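Local coordinates for CurM Sulfotransferase (Moorea producta, PDB 4GBM), which probably transfers a sulfo group from the cofactor PAPS to a hydroxyl group of the polyketide intermediate in curacin biosynthesis, at residues Ile37-Arg42 and Lys136-Ala141; Leu48-Ala53 and Gly253-Gly258; His55-Ser60 and Leu239-Glu244; His65-Asn70 and Gln119-Leu124; Leu79-Leu84 and Ser264-Asp269. The protein carries 2 engineered substitutions. One frame throughout, in Å; residues are numbered along the deposited sequence. Where two conformers were deposited one is given.

Contact 1. Residues Ile37-Arg42 and Lys136-Ala141; sequences ILSSPR and KSPTYA. With A3P (adenosine-3'-5'-diphosphate), chain G.
Ile-37 and Lys-136 pair on parallel strands 35-39 and 132-136, their side chains slanting across each other on one face of the sheet, Ile-37 CB 3.6 Å from Lys-136 CG. Lys-136 CG lies anti to the backbone N (chi1 -175°); bends at chi2 and chi3 then lead the chain away from Ile-37, and NZ forms a salt bridge with Glu-63 and bonds to the hydroxyls of Ser-45 and Thr-46. Pro-138 CB rests against Pro-41 CD at 4.1 Å, and Pro-138 CA makes a CA-H...O contact with Ser-39 O. A water joins the diverging backbones, accepting from Ser-39 N and Ala-141 N and donating to Ser-137 O at 2.7 Å. Arg-42, also bent at chi2 and chi3, gives A3P O1P a nearly straight bond from NH1 (2.9 Å, 168°), while A3P C5' lies over the centre of one guanidinium face. A parallel strand running into a nucleotide-binding loop is characteristic of the P-loop-like cofactor site of sulfotransferases.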
# COMPACT_ATOMS: atom_id res chain seq x y z
N ILE A 37 1.88 -0.94 -5.23
CA ILE A 37 0.45 -1.13 -4.95
C ILE A 37 -0.13 0.23 -4.62
O ILE A 37 0.26 0.85 -3.63
CB ILE A 37 0.16 -2.13 -3.80
CG1 ILE A 37 0.66 -3.54 -4.17
CG2 ILE A 37 -1.35 -2.17 -3.49
CD1 ILE A 37 0.69 -4.54 -2.99
N LEU A 38 -1.05 0.70 -5.46
CA LEU A 38 -1.71 1.99 -5.25
C LEU A 38 -3.16 1.80 -4.83
O LEU A 38 -3.90 1.03 -5.46
CB LEU A 38 -1.68 2.82 -6.53
CG LEU A 38 -0.31 3.08 -7.17
CD1 LEU A 38 -0.50 3.95 -8.40
CD2 LEU A 38 0.67 3.72 -6.19
N SER A 39 -3.57 2.52 -3.79
CA SER A 39 -4.95 2.41 -3.33
C SER A 39 -5.32 3.53 -2.40
O SER A 39 -4.46 4.24 -1.88
CB SER A 39 -5.16 1.09 -2.57
OG SER A 39 -4.47 1.12 -1.33
N SER A 40 -6.63 3.68 -2.20
CA SER A 40 -7.17 4.48 -1.11
C SER A 40 -6.87 3.75 0.20
O SER A 40 -6.72 2.53 0.21
CB SER A 40 -8.68 4.64 -1.30
OG SER A 40 -9.33 5.08 -0.12
N PRO A 41 -6.80 4.49 1.33
CA PRO A 41 -6.79 3.83 2.63
C PRO A 41 -7.94 2.82 2.79
O PRO A 41 -8.99 2.98 2.15
CB PRO A 41 -7.01 5.00 3.60
CG PRO A 41 -6.30 6.12 2.93
CD PRO A 41 -6.65 5.95 1.47
N ARG A 42 -7.73 1.81 3.62
CA ARG A 42 -8.77 0.84 4.04
C ARG A 42 -9.27 -0.08 2.92
O ARG A 42 -10.40 -0.57 2.97
CB ARG A 42 -9.97 1.53 4.75
CG ARG A 42 -9.60 2.68 5.70
CD ARG A 42 -8.54 2.26 6.70
NE ARG A 42 -8.95 1.13 7.55
CZ ARG A 42 -8.16 0.59 8.47
NH1 ARG A 42 -8.61 -0.41 9.22
NH2 ARG A 42 -6.93 1.05 8.64
N LYS A 136 4.19 -0.75 -1.31
CA LYS A 136 2.79 -0.42 -1.03
C LYS A 136 2.66 0.70 0.01
O LYS A 136 3.26 0.62 1.09
CB LYS A 136 2.05 -1.66 -0.50
CG LYS A 136 0.52 -1.47 -0.27
CD LYS A 136 0.16 -0.85 1.12
CE LYS A 136 0.20 -1.89 2.24
NZ LYS A 136 -0.43 -1.32 3.48
N SER A 137 1.85 1.71 -0.31
CA SER A 137 1.39 2.68 0.69
C SER A 137 0.15 3.40 0.18
O SER A 137 0.16 3.93 -0.93
CB SER A 137 2.46 3.73 1.02
OG SER A 137 1.93 4.69 1.93
N PRO A 138 -0.93 3.45 0.99
CA PRO A 138 -2.10 4.20 0.54
C PRO A 138 -1.85 5.71 0.44
O PRO A 138 -2.58 6.42 -0.27
CB PRO A 138 -3.15 3.90 1.62
CG PRO A 138 -2.73 2.63 2.21
CD PRO A 138 -1.22 2.66 2.19
N THR A 139 -0.81 6.19 1.10
CA THR A 139 -0.54 7.63 1.11
C THR A 139 -0.02 8.16 -0.24
O THR A 139 -0.14 9.36 -0.51
CB THR A 139 0.41 8.04 2.25
OG1 THR A 139 1.70 7.47 2.03
CG2 THR A 139 -0.13 7.57 3.59
N TYR A 140 0.54 7.28 -1.08
CA TYR A 140 1.08 7.71 -2.38
C TYR A 140 0.00 8.37 -3.24
O TYR A 140 0.26 9.37 -3.90
CB TYR A 140 1.68 6.54 -3.18
CG TYR A 140 2.85 5.83 -2.52
CD1 TYR A 140 3.65 6.47 -1.56
CD2 TYR A 140 3.16 4.52 -2.88
CE1 TYR A 140 4.72 5.79 -0.97
CE2 TYR A 140 4.22 3.84 -2.29
CZ TYR A 140 5.00 4.49 -1.34
OH TYR A 140 6.05 3.82 -0.76
N ALA A 141 -1.21 7.82 -3.19
CA ALA A 141 -2.31 8.28 -4.02
C ALA A 141 -2.88 9.63 -3.58
O ALA A 141 -3.64 10.24 -4.31
CB ALA A 141 -3.41 7.24 -4.05
P1 A3P G . -11.26 -2.78 8.68
O1P A3P G . -11.35 -1.38 9.25
O2P A3P G . -10.53 -3.74 9.57
O3P A3P G . -12.57 -3.28 8.14
P2 A3P G . -5.60 -1.32 4.44
O4P A3P G . -5.56 -0.83 3.03
O5P A3P G . -5.65 -0.26 5.50
O6P A3P G . -4.59 -2.40 4.72
O5' A3P G . -7.05 -2.03 4.58
C5' A3P G . -7.52 -2.42 5.87
C4' A3P G . -8.75 -3.26 5.65
O4' A3P G . -8.35 -4.52 5.09
C3' A3P G . -9.45 -3.64 6.94
O3' A3P G . -10.31 -2.57 7.37
C2' A3P G . -10.19 -4.90 6.52
O2' A3P G . -11.47 -4.59 5.98
C1' A3P G . -9.33 -5.50 5.41
N9 A3P G . -8.64 -6.73 5.90
C8 A3P G . -7.62 -6.82 6.77
N7 A3P G . -7.27 -8.11 7.00
C5 A3P G . -8.10 -8.87 6.26
C6 A3P G . -8.31 -10.32 6.01
N6 A3P G . -7.51 -11.23 6.62
N1 A3P G . -9.30 -10.68 5.16
C2 A3P G . -10.09 -9.77 4.53
N3 A3P G . -9.95 -8.44 4.70
C4 A3P G . -8.99 -7.96 5.53
O HOH W 1 -1.69 4.72 -2.77

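Contact 2. Residues Leu48-Ala53 and Gly253-Gly258; sequences LRVMLA and GDRMTG
The Arg-49 guanidinium meets the backbone carbonyl of Arg-255 where helix 45-53, the helix that follows the P-loop-like turn of the sulfotransferase fold, faces an irregular loop late in the chain. Arg-49 grips two backbone carbonyls of the loop, and Arg-255 one of the helix. Arg-49 has CG in the crowded position between N and the carbonyl carbon (chi1 87°), and its chain bends at chi2. Its guanidinium edge takes two consecutive carbonyls: NH2 bonds Arg-255 O at 2.8 Å, and NH1 bonds Met-256 O. Val-50 CG2 lies over the centre of one face of this guanidinium, 3.6 Å above the plane. Arg-255 is extended from CG to NE, and its NH1 donates to Val-50 O at 3.0 Å, with the oxygen in the guanidinium plane; NE and NH2 go to the carbonyls of Gln-252 and Glu-246. The apolar stem of Arg-255 packs on the helix, CB meeting Ala-53 CB at 3.9 Å, while Val-50 crosses it obliquely with CG1 3.8 Å from Arg-255 CD. Val-50 and Thr-257 meet tip to tip through their CG2 methyls. An Asx turn shapes the loop, Asp-254 OD1 accepting from Met-256 N at 3.1 Å. In the longer bond, Arg-49 NH1 lies 3.2 Å from Met-256 O and stands above that carbonyl plane, 59° out of it.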
# COMPACT_ATOMS: atom_id res chain seq x y z
N LEU A 48 -3.13 -7.59 0.82
CA LEU A 48 -2.49 -7.89 -0.46
C LEU A 48 -0.96 -7.93 -0.36
O LEU A 48 -0.33 -8.86 -0.87
CB LEU A 48 -2.96 -6.91 -1.54
CG LEU A 48 -2.35 -7.16 -2.92
CD1 LEU A 48 -2.68 -8.55 -3.46
CD2 LEU A 48 -2.82 -6.08 -3.89
N ARG A 49 -0.37 -6.94 0.31
CA ARG A 49 1.10 -6.93 0.39
C ARG A 49 1.62 -8.13 1.17
O ARG A 49 2.66 -8.68 0.84
CB ARG A 49 1.64 -5.58 0.91
CG ARG A 49 1.74 -5.42 2.42
CD ARG A 49 3.10 -5.86 2.97
NE ARG A 49 3.10 -5.76 4.43
CZ ARG A 49 3.79 -6.55 5.25
NH1 ARG A 49 3.67 -6.39 6.56
NH2 ARG A 49 4.58 -7.52 4.76
N VAL A 50 0.85 -8.58 2.17
CA VAL A 50 1.22 -9.75 2.97
C VAL A 50 1.09 -11.04 2.16
O VAL A 50 1.94 -11.92 2.26
CB VAL A 50 0.44 -9.80 4.31
CG1 VAL A 50 0.71 -11.11 5.06
CG2 VAL A 50 0.83 -8.62 5.20
N MET A 51 0.03 -11.16 1.36
CA MET A 51 -0.08 -12.28 0.42
C MET A 51 1.15 -12.36 -0.47
O MET A 51 1.76 -13.42 -0.60
CB MET A 51 -1.33 -12.15 -0.44
CG MET A 51 -2.61 -12.38 0.33
SD MET A 51 -4.00 -11.75 -0.63
CE MET A 51 -5.37 -12.55 0.13
N LEU A 52 1.51 -11.23 -1.07
CA LEU A 52 2.67 -11.20 -1.97
C LEU A 52 4.00 -11.46 -1.26
O LEU A 52 4.94 -11.95 -1.89
CB LEU A 52 2.73 -9.87 -2.74
CG LEU A 52 1.54 -9.60 -3.67
CD1 LEU A 52 1.65 -8.21 -4.31
CD2 LEU A 52 1.42 -10.67 -4.75
N ALA A 53 4.07 -11.14 0.03
CA ALA A 53 5.29 -11.36 0.83
C ALA A 53 5.70 -12.83 0.87
O ALA A 53 6.87 -13.14 1.12
CB ALA A 53 5.12 -10.80 2.25
N GLY A 253 4.37 -18.34 7.87
CA GLY A 253 5.73 -17.86 7.62
C GLY A 253 6.02 -16.49 8.19
O GLY A 253 5.19 -15.91 8.89
N ASP A 254 7.21 -15.97 7.89
CA ASP A 254 7.60 -14.63 8.33
C ASP A 254 7.31 -13.65 7.20
O ASP A 254 7.99 -13.62 6.17
CB ASP A 254 9.09 -14.58 8.73
CG ASP A 254 9.52 -13.23 9.34
OD1 ASP A 254 8.76 -12.23 9.27
OD2 ASP A 254 10.64 -13.17 9.88
N ARG A 255 6.27 -12.85 7.40
CA ARG A 255 5.86 -11.86 6.41
C ARG A 255 5.91 -10.46 6.98
O ARG A 255 5.16 -9.57 6.56
CB ARG A 255 4.48 -12.21 5.88
CG ARG A 255 4.50 -13.58 5.24
CD ARG A 255 3.21 -13.91 4.58
NE ARG A 255 3.23 -15.29 4.10
CZ ARG A 255 2.61 -15.72 3.02
NH1 ARG A 255 1.91 -14.89 2.24
NH2 ARG A 255 2.70 -17.01 2.70
N MET A 256 6.81 -10.27 7.95
CA MET A 256 7.03 -8.99 8.60
C MET A 256 5.75 -8.44 9.22
O MET A 256 5.41 -7.25 9.05
CB MET A 256 7.67 -7.98 7.63
CG MET A 256 9.06 -8.39 7.16
SD MET A 256 9.73 -7.31 5.89
CE MET A 256 9.32 -8.22 4.40
N THR A 257 5.01 -9.31 9.90
CA THR A 257 3.82 -8.90 10.67
C THR A 257 3.98 -9.29 12.14
O THR A 257 3.18 -8.87 12.99
CB THR A 257 2.52 -9.55 10.13
OG1 THR A 257 2.58 -10.97 10.30
CG2 THR A 257 2.32 -9.24 8.65
N GLY A 258 5.01 -10.07 12.44
CA GLY A 258 5.22 -10.61 13.78
C GLY A 258 5.93 -9.65 14.72
O GLY A 258 6.29 -8.54 14.33

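Contact 3. Residues His55-Ser60 and Leu239-Glu244; sequences HSSLFS and LNVPFE
His-55 and Glu-244 stack where the type I turn from His-55 to Leu-58, leading into sheet strand 58-59, meets the loop after helix 228-239, ended by a Schellman motif at Asn-240. This is the tight part. His-55 CG lies anti to the backbone N (chi1 -160°); the imidazole and carboxylate planes are 6° apart, with Glu-244 CD 3.6 Å above the His-55 ring centre. Both ring nitrogens are used in the ring plane: His-55 ND1 accepts from Ser-57 N at 3.0 Å and NE2 donates to Pro-242 O, a pattern consistent with a neutral ring protonated on NE2. Val-241 CG2 is 3.6 Å from His-55 NE2. Ser-56, though exposed, grips the carboxylate twice, Ser-56 N meeting Glu-244 OE2 at 2.8 Å and its hydroxyl the syn lone pair of OE1. Packing is looser between Leu-58 CD1 and Leu-239 CD1, 4.4 Å apart, and Pro-242 lies on the solvent side. Pro-242 O meets His-55 NE2 at 2.7 Å, nearly along the C=O axis.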
# COMPACT_ATOMS: atom_id res chain seq x y z
N HIS A 55 5.66 -14.90 -1.70
CA HIS A 55 6.21 -15.35 -2.98
C HIS A 55 7.74 -15.26 -3.00
O HIS A 55 8.30 -14.22 -2.67
CB HIS A 55 5.62 -14.53 -4.12
CG HIS A 55 5.75 -15.19 -5.45
ND1 HIS A 55 6.95 -15.33 -6.10
CD2 HIS A 55 4.82 -15.75 -6.26
CE1 HIS A 55 6.76 -15.95 -7.25
NE2 HIS A 55 5.47 -16.22 -7.37
N SER A 56 8.40 -16.33 -3.44
CA SER A 56 9.87 -16.37 -3.45
C SER A 56 10.53 -15.37 -4.40
O SER A 56 11.72 -15.07 -4.24
CB SER A 56 10.37 -17.79 -3.74
OG SER A 56 10.11 -18.17 -5.08
N SER A 57 9.78 -14.86 -5.38
CA SER A 57 10.31 -13.91 -6.36
C SER A 57 10.14 -12.45 -5.94
O SER A 57 10.62 -11.54 -6.62
CB SER A 57 9.64 -14.10 -7.73
OG SER A 57 9.90 -15.39 -8.26
N LEU A 58 9.43 -12.25 -4.84
CA LEU A 58 9.01 -10.91 -4.42
C LEU A 58 9.52 -10.58 -3.03
O LEU A 58 9.80 -11.48 -2.23
CB LEU A 58 7.48 -10.79 -4.46
CG LEU A 58 6.76 -11.13 -5.78
CD1 LEU A 58 5.26 -10.97 -5.62
CD2 LEU A 58 7.27 -10.28 -6.95
N PHE A 59 9.68 -9.29 -2.75
CA PHE A 59 9.96 -8.84 -1.40
C PHE A 59 8.98 -7.73 -1.09
O PHE A 59 8.98 -6.71 -1.77
CB PHE A 59 11.40 -8.32 -1.27
CG PHE A 59 11.75 -7.91 0.13
CD1 PHE A 59 11.61 -6.58 0.53
CD2 PHE A 59 12.19 -8.85 1.05
CE1 PHE A 59 11.92 -6.19 1.83
CE2 PHE A 59 12.51 -8.46 2.36
CZ PHE A 59 12.37 -7.14 2.75
N SER A 60 8.13 -7.94 -0.09
CA SER A 60 6.96 -7.08 0.11
C SER A 60 6.83 -6.66 1.58
O SER A 60 6.14 -7.33 2.36
CB SER A 60 5.71 -7.83 -0.38
OG SER A 60 4.56 -7.01 -0.38
N LEU A 239 2.47 -10.01 -13.43
CA LEU A 239 3.82 -9.82 -12.88
C LEU A 239 4.87 -10.73 -13.54
O LEU A 239 6.06 -10.54 -13.31
CB LEU A 239 3.81 -10.03 -11.36
CG LEU A 239 2.93 -9.08 -10.55
CD1 LEU A 239 2.96 -9.47 -9.07
CD2 LEU A 239 3.36 -7.63 -10.74
N ASN A 240 4.42 -11.69 -14.34
CA ASN A 240 5.33 -12.66 -14.99
C ASN A 240 6.10 -13.53 -13.99
O ASN A 240 7.29 -13.82 -14.17
CB ASN A 240 6.30 -11.96 -15.95
CG ASN A 240 5.59 -11.25 -17.08
OD1 ASN A 240 4.75 -11.83 -17.77
ND2 ASN A 240 5.92 -9.98 -17.27
N VAL A 241 5.40 -13.93 -12.93
CA VAL A 241 5.91 -14.89 -11.96
C VAL A 241 4.97 -16.09 -11.93
O VAL A 241 3.78 -15.97 -12.23
CB VAL A 241 6.09 -14.27 -10.54
CG1 VAL A 241 7.07 -13.11 -10.57
CG2 VAL A 241 4.75 -13.84 -9.94
N PRO A 242 5.50 -17.27 -11.57
CA PRO A 242 4.60 -18.42 -11.43
C PRO A 242 3.76 -18.31 -10.16
O PRO A 242 4.18 -17.66 -9.20
CB PRO A 242 5.55 -19.61 -11.35
CG PRO A 242 6.84 -19.04 -10.85
CD PRO A 242 6.92 -17.64 -11.38
N PHE A 243 2.60 -18.96 -10.15
CA PHE A 243 1.81 -19.06 -8.93
C PHE A 243 2.58 -19.88 -7.89
O PHE A 243 3.24 -20.87 -8.23
CB PHE A 243 0.45 -19.72 -9.22
CG PHE A 243 -0.57 -19.47 -8.15
CD1 PHE A 243 -1.50 -18.44 -8.30
CD2 PHE A 243 -0.62 -20.26 -7.00
CE1 PHE A 243 -2.46 -18.19 -7.32
CE2 PHE A 243 -1.57 -20.01 -6.01
CZ PHE A 243 -2.49 -18.97 -6.17
N GLU A 244 2.52 -19.44 -6.64
CA GLU A 244 3.07 -20.23 -5.53
C GLU A 244 1.99 -20.36 -4.46
O GLU A 244 1.26 -19.40 -4.21
CB GLU A 244 4.31 -19.55 -4.94
CG GLU A 244 5.52 -19.56 -5.87
CD GLU A 244 6.78 -18.99 -5.25
OE1 GLU A 244 7.83 -19.03 -5.94
OE2 GLU A 244 6.75 -18.52 -4.10

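Contact 4. Residues His65-Asn70 and Gln119-Leu124; sequences HLLPFN and QVYGML. With ZN (zinc ion), chain F.
The Tyr-121 ring carries Leu-66 CD1 over the centre of one face, 4.0 Å from the centroid in a CH-pi contact, and meets the Phe-154 ring edge-to-face. Leu-66 CB is 3.8 Å from Tyr-121 CE1. His-65 takes no part in the packing; its ND1 binds a zinc ion at 2.1 Å. Leu-66 CG is anti to the carbonyl carbon (chi1 -67°), and chi2 of 171° carries CD1 over the tyrosine ring, where it also meets Leu-124 CD1 tip to tip at 3.9 Å. The side chains of Val-120 and Leu-66 cross at about a right angle. The buried Tyr-121 OH bonds to Asp-135 OD1 and accepts from a water at 2.8 Å; that water in turn accepts from Leu-66 N at 2.9 Å. A phenylalanine in place of Tyr-121 would probably cost Asp-135 OD1 and the water their hydroxyl partner. Helix 117-128, which precedes strand 132-136 of the parallel sheet, is thus packed against the turn from Leu-66 to Phe-69 in the alpha/beta sulfotransferase fold.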
# COMPACT_ATOMS: atom_id res chain seq x y z
N HIS A 65 8.28 4.33 3.49
CA HIS A 65 8.27 5.79 3.61
C HIS A 65 9.49 6.47 2.96
O HIS A 65 10.05 7.43 3.50
CB HIS A 65 8.13 6.23 5.09
CG HIS A 65 7.04 5.51 5.83
ND1 HIS A 65 5.71 5.79 5.65
CD2 HIS A 65 7.09 4.53 6.76
CE1 HIS A 65 4.98 5.02 6.44
NE2 HIS A 65 5.80 4.24 7.12
N LEU A 66 9.86 5.98 1.78
CA LEU A 66 10.98 6.55 1.02
C LEU A 66 10.49 7.48 -0.09
O LEU A 66 10.96 8.62 -0.20
CB LEU A 66 11.84 5.43 0.43
CG LEU A 66 12.64 4.55 1.40
CD1 LEU A 66 13.24 3.38 0.65
CD2 LEU A 66 13.72 5.34 2.12
N LEU A 67 9.54 6.99 -0.88
CA LEU A 67 9.08 7.68 -2.09
C LEU A 67 8.73 9.18 -1.94
O LEU A 67 9.01 9.96 -2.85
CB LEU A 67 7.93 6.92 -2.77
CG LEU A 67 7.62 7.28 -4.22
CD1 LEU A 67 8.80 7.00 -5.15
CD2 LEU A 67 6.38 6.53 -4.67
N PRO A 68 8.13 9.59 -0.80
CA PRO A 68 7.79 11.01 -0.67
C PRO A 68 8.98 11.98 -0.49
O PRO A 68 8.78 13.19 -0.56
CB PRO A 68 6.90 11.05 0.59
CG PRO A 68 6.41 9.66 0.76
CD PRO A 68 7.56 8.81 0.32
N PHE A 69 10.19 11.45 -0.27
CA PHE A 69 11.34 12.29 0.11
C PHE A 69 12.48 12.25 -0.91
O PHE A 69 12.64 11.27 -1.63
CB PHE A 69 11.86 11.87 1.48
CG PHE A 69 10.80 11.84 2.54
CD1 PHE A 69 10.30 13.02 3.08
CD2 PHE A 69 10.27 10.63 2.97
CE1 PHE A 69 9.31 13.00 4.05
CE2 PHE A 69 9.27 10.60 3.95
CZ PHE A 69 8.80 11.79 4.48
N ASN A 70 13.27 13.32 -0.95
CA ASN A 70 14.42 13.36 -1.85
C ASN A 70 15.69 12.79 -1.22
O ASN A 70 16.50 12.16 -1.90
CB ASN A 70 14.68 14.78 -2.36
CG ASN A 70 13.59 15.26 -3.31
OD1 ASN A 70 13.11 14.51 -4.15
ND2 ASN A 70 13.21 16.52 -3.17
N GLN A 119 19.31 6.37 -4.06
CA GLN A 119 20.44 5.53 -3.62
C GLN A 119 20.01 4.46 -2.63
O GLN A 119 20.51 3.33 -2.68
CB GLN A 119 21.55 6.39 -3.01
CG GLN A 119 22.40 7.11 -4.03
CD GLN A 119 23.36 8.08 -3.37
OE1 GLN A 119 22.94 8.99 -2.65
NE2 GLN A 119 24.65 7.88 -3.60
N VAL A 120 19.07 4.79 -1.75
CA VAL A 120 18.60 3.82 -0.76
C VAL A 120 17.78 2.73 -1.45
O VAL A 120 17.95 1.54 -1.16
CB VAL A 120 17.83 4.50 0.40
CG1 VAL A 120 17.24 3.47 1.35
CG2 VAL A 120 18.77 5.42 1.15
N TYR A 121 16.91 3.12 -2.37
CA TYR A 121 16.20 2.14 -3.18
C TYR A 121 17.17 1.21 -3.92
O TYR A 121 16.94 0.00 -3.99
CB TYR A 121 15.26 2.82 -4.17
CG TYR A 121 13.84 3.07 -3.70
CD1 TYR A 121 13.33 4.37 -3.71
CD2 TYR A 121 12.98 2.02 -3.33
CE1 TYR A 121 12.02 4.63 -3.33
CE2 TYR A 121 11.66 2.28 -2.95
CZ TYR A 121 11.19 3.58 -2.96
OH TYR A 121 9.89 3.87 -2.60
N GLY A 122 18.23 1.78 -4.49
CA GLY A 122 19.23 0.99 -5.20
C GLY A 122 19.90 -0.04 -4.30
O GLY A 122 20.13 -1.19 -4.70
N MET A 123 20.20 0.39 -3.08
CA MET A 123 20.75 -0.47 -2.02
C MET A 123 19.78 -1.59 -1.64
O MET A 123 20.18 -2.74 -1.46
CB MET A 123 21.09 0.38 -0.80
CG MET A 123 21.71 -0.36 0.38
SD MET A 123 21.98 0.76 1.76
CE MET A 123 22.83 2.10 0.94
N LEU A 124 18.50 -1.25 -1.51
CA LEU A 124 17.50 -2.28 -1.22
C LEU A 124 17.42 -3.29 -2.36
O LEU A 124 17.41 -4.50 -2.11
CB LEU A 124 16.12 -1.66 -0.97
CG LEU A 124 15.94 -0.83 0.30
CD1 LEU A 124 14.52 -0.29 0.39
CD2 LEU A 124 16.27 -1.65 1.55
ZN ZN F . 4.77 7.34 4.53
O HOH W 2 8.54 4.31 -0.14
O HOH W 3 2.81 7.52 5.38

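Contact 5. Residues Leu79-Leu84 and Ser264-Asp269; sequences LNLSYL and SLSISD. With ZN (zinc ion), chain C.
Tyr-83 and Ser-266 bring two irregular segments together, their CA atoms 4.9 Å apart. Tyr-83 N donates to Ser-266 O at 3.1 Å with an N-H...O angle of 163°, the donor tilted 23° from the carbonyl plane. The side chains of Tyr-83 and Leu-265 lie side by side and point the same way, CB to CB at 3.6 Å, and Leu-265 CD2 sits over the centre of one ring face, 3.9 Å from the centroid. Ser-266 O lies at the ring edge, and Tyr-83 CE2 comes within 3.9 Å of Ser-268 C. An alanine in place of Tyr-83 would probably leave Leu-265 CD2 without its ring and open a gap beside Ser-268. Leu-81 CD1 packs 4.0 Å from Ser-266 OG, whose bond goes to His-65 NE2. Asp-269 OD1 binds a zinc ion at 2.0 Å beside His-261 and accepts from Asn-271 N, while OD2 forms a salt bridge with Lys-274. Across the join, one backbone bond accompanies mostly apolar packing, while the charged chemistry is gathered at Asp-269, whose buried backbone N has no partner.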
# COMPACT_ATOMS: atom_id res chain seq x y z
N LEU A 79 9.51 12.63 8.75
CA LEU A 79 8.71 11.42 8.95
C LEU A 79 8.21 11.28 10.39
O LEU A 79 8.96 10.92 11.30
CB LEU A 79 9.48 10.16 8.52
CG LEU A 79 8.74 8.82 8.52
CD1 LEU A 79 7.49 8.85 7.66
CD2 LEU A 79 9.68 7.72 8.06
N ASN A 80 6.92 11.58 10.56
CA ASN A 80 6.24 11.42 11.84
C ASN A 80 4.99 10.57 11.65
O ASN A 80 4.12 10.91 10.85
CB ASN A 80 5.87 12.79 12.43
CG ASN A 80 7.06 13.71 12.59
OD1 ASN A 80 8.17 13.28 12.92
ND2 ASN A 80 6.84 15.00 12.36
N LEU A 81 4.93 9.46 12.38
CA LEU A 81 3.84 8.49 12.22
C LEU A 81 3.21 8.14 13.56
O LEU A 81 3.89 8.13 14.59
CB LEU A 81 4.37 7.22 11.55
CG LEU A 81 5.09 7.35 10.20
CD1 LEU A 81 5.89 6.08 9.92
CD2 LEU A 81 4.14 7.66 9.05
N SER A 82 1.91 7.83 13.54
CA SER A 82 1.14 7.46 14.73
C SER A 82 1.70 6.21 15.42
O SER A 82 1.73 6.12 16.65
CB SER A 82 -0.33 7.25 14.38
OG SER A 82 -0.96 8.47 14.03
N TYR A 83 2.14 5.26 14.60
CA TYR A 83 2.76 4.04 15.10
C TYR A 83 4.24 4.04 14.71
O TYR A 83 4.76 5.06 14.23
CB TYR A 83 2.01 2.81 14.59
CG TYR A 83 0.57 2.77 15.07
CD1 TYR A 83 0.24 2.19 16.30
CD2 TYR A 83 -0.46 3.33 14.31
CE1 TYR A 83 -1.07 2.16 16.75
CE2 TYR A 83 -1.77 3.30 14.76
CZ TYR A 83 -2.07 2.71 15.98
OH TYR A 83 -3.37 2.68 16.42
N LEU A 84 4.93 2.92 14.91
CA LEU A 84 6.39 2.92 14.82
C LEU A 84 6.97 2.95 13.39
O LEU A 84 8.07 3.47 13.19
CB LEU A 84 7.00 1.78 15.64
CG LEU A 84 6.57 1.71 17.12
CD1 LEU A 84 7.16 0.47 17.78
CD2 LEU A 84 6.96 2.97 17.90
N SER A 264 4.98 -2.64 12.73
CA SER A 264 4.64 -2.79 11.31
C SER A 264 3.55 -1.82 10.87
O SER A 264 3.14 -1.83 9.70
CB SER A 264 4.26 -4.24 10.97
OG SER A 264 5.41 -5.06 11.00
N LEU A 265 3.07 -1.00 11.80
CA LEU A 265 2.00 -0.05 11.52
C LEU A 265 2.57 1.34 11.31
O LEU A 265 3.63 1.66 11.85
CB LEU A 265 0.99 -0.03 12.67
CG LEU A 265 -0.19 -1.00 12.65
CD1 LEU A 265 0.23 -2.47 12.45
CD2 LEU A 265 -0.97 -0.83 13.96
N SER A 266 1.87 2.16 10.54
CA SER A 266 2.33 3.50 10.25
C SER A 266 1.25 4.50 10.61
O SER A 266 1.37 5.20 11.62
CB SER A 266 2.73 3.64 8.78
OG SER A 266 3.88 2.86 8.52
N ILE A 267 0.20 4.55 9.79
CA ILE A 267 -0.84 5.58 9.91
C ILE A 267 -2.09 5.15 10.67
O ILE A 267 -2.70 5.96 11.36
CB ILE A 267 -1.23 6.18 8.55
CG1 ILE A 267 -1.81 5.11 7.61
CG2 ILE A 267 -0.03 6.87 7.91
CD1 ILE A 267 -2.68 5.67 6.49
N SER A 268 -2.47 3.88 10.54
CA SER A 268 -3.57 3.32 11.31
C SER A 268 -3.31 1.84 11.51
O SER A 268 -2.20 1.37 11.26
CB SER A 268 -4.91 3.54 10.61
OG SER A 268 -5.99 3.21 11.47
N ASP A 269 -4.33 1.12 11.97
CA ASP A 269 -4.25 -0.33 12.13
C ASP A 269 -5.03 -0.98 11.00
O ASP A 269 -6.23 -0.75 10.87
CB ASP A 269 -4.84 -0.74 13.49
CG ASP A 269 -4.52 -2.18 13.88
OD1 ASP A 269 -4.07 -2.95 13.01
OD2 ASP A 269 -4.70 -2.54 15.07
ZN ZN C . -3.26 -4.68 13.65

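The first segments follow the order of contacts 1 to 5 between residues 37 and 84; the second return as 4, 1, 3, 2, 5, nesting contact 4 inside contacts 1, 2 and 3. Contact 1 lies near the centre of the chain, on strands 35-39 and 132-136. Helix 45-53 ties it to contact 2, Ile-37 of contact 1 packing on Leu-48 and Leu-52, and strand 58-59 carries the same sheet to contact 3. Contacts 3 and 5 stand on opposite sides of the chain's centre, their own centres about 27 Å apart. Contact 5 is bonded to contact 4 through Ser-266 and His-65, and to contact 1 through Asp-269 O and Arg-42 NH1, joining the late loop to the cofactor site.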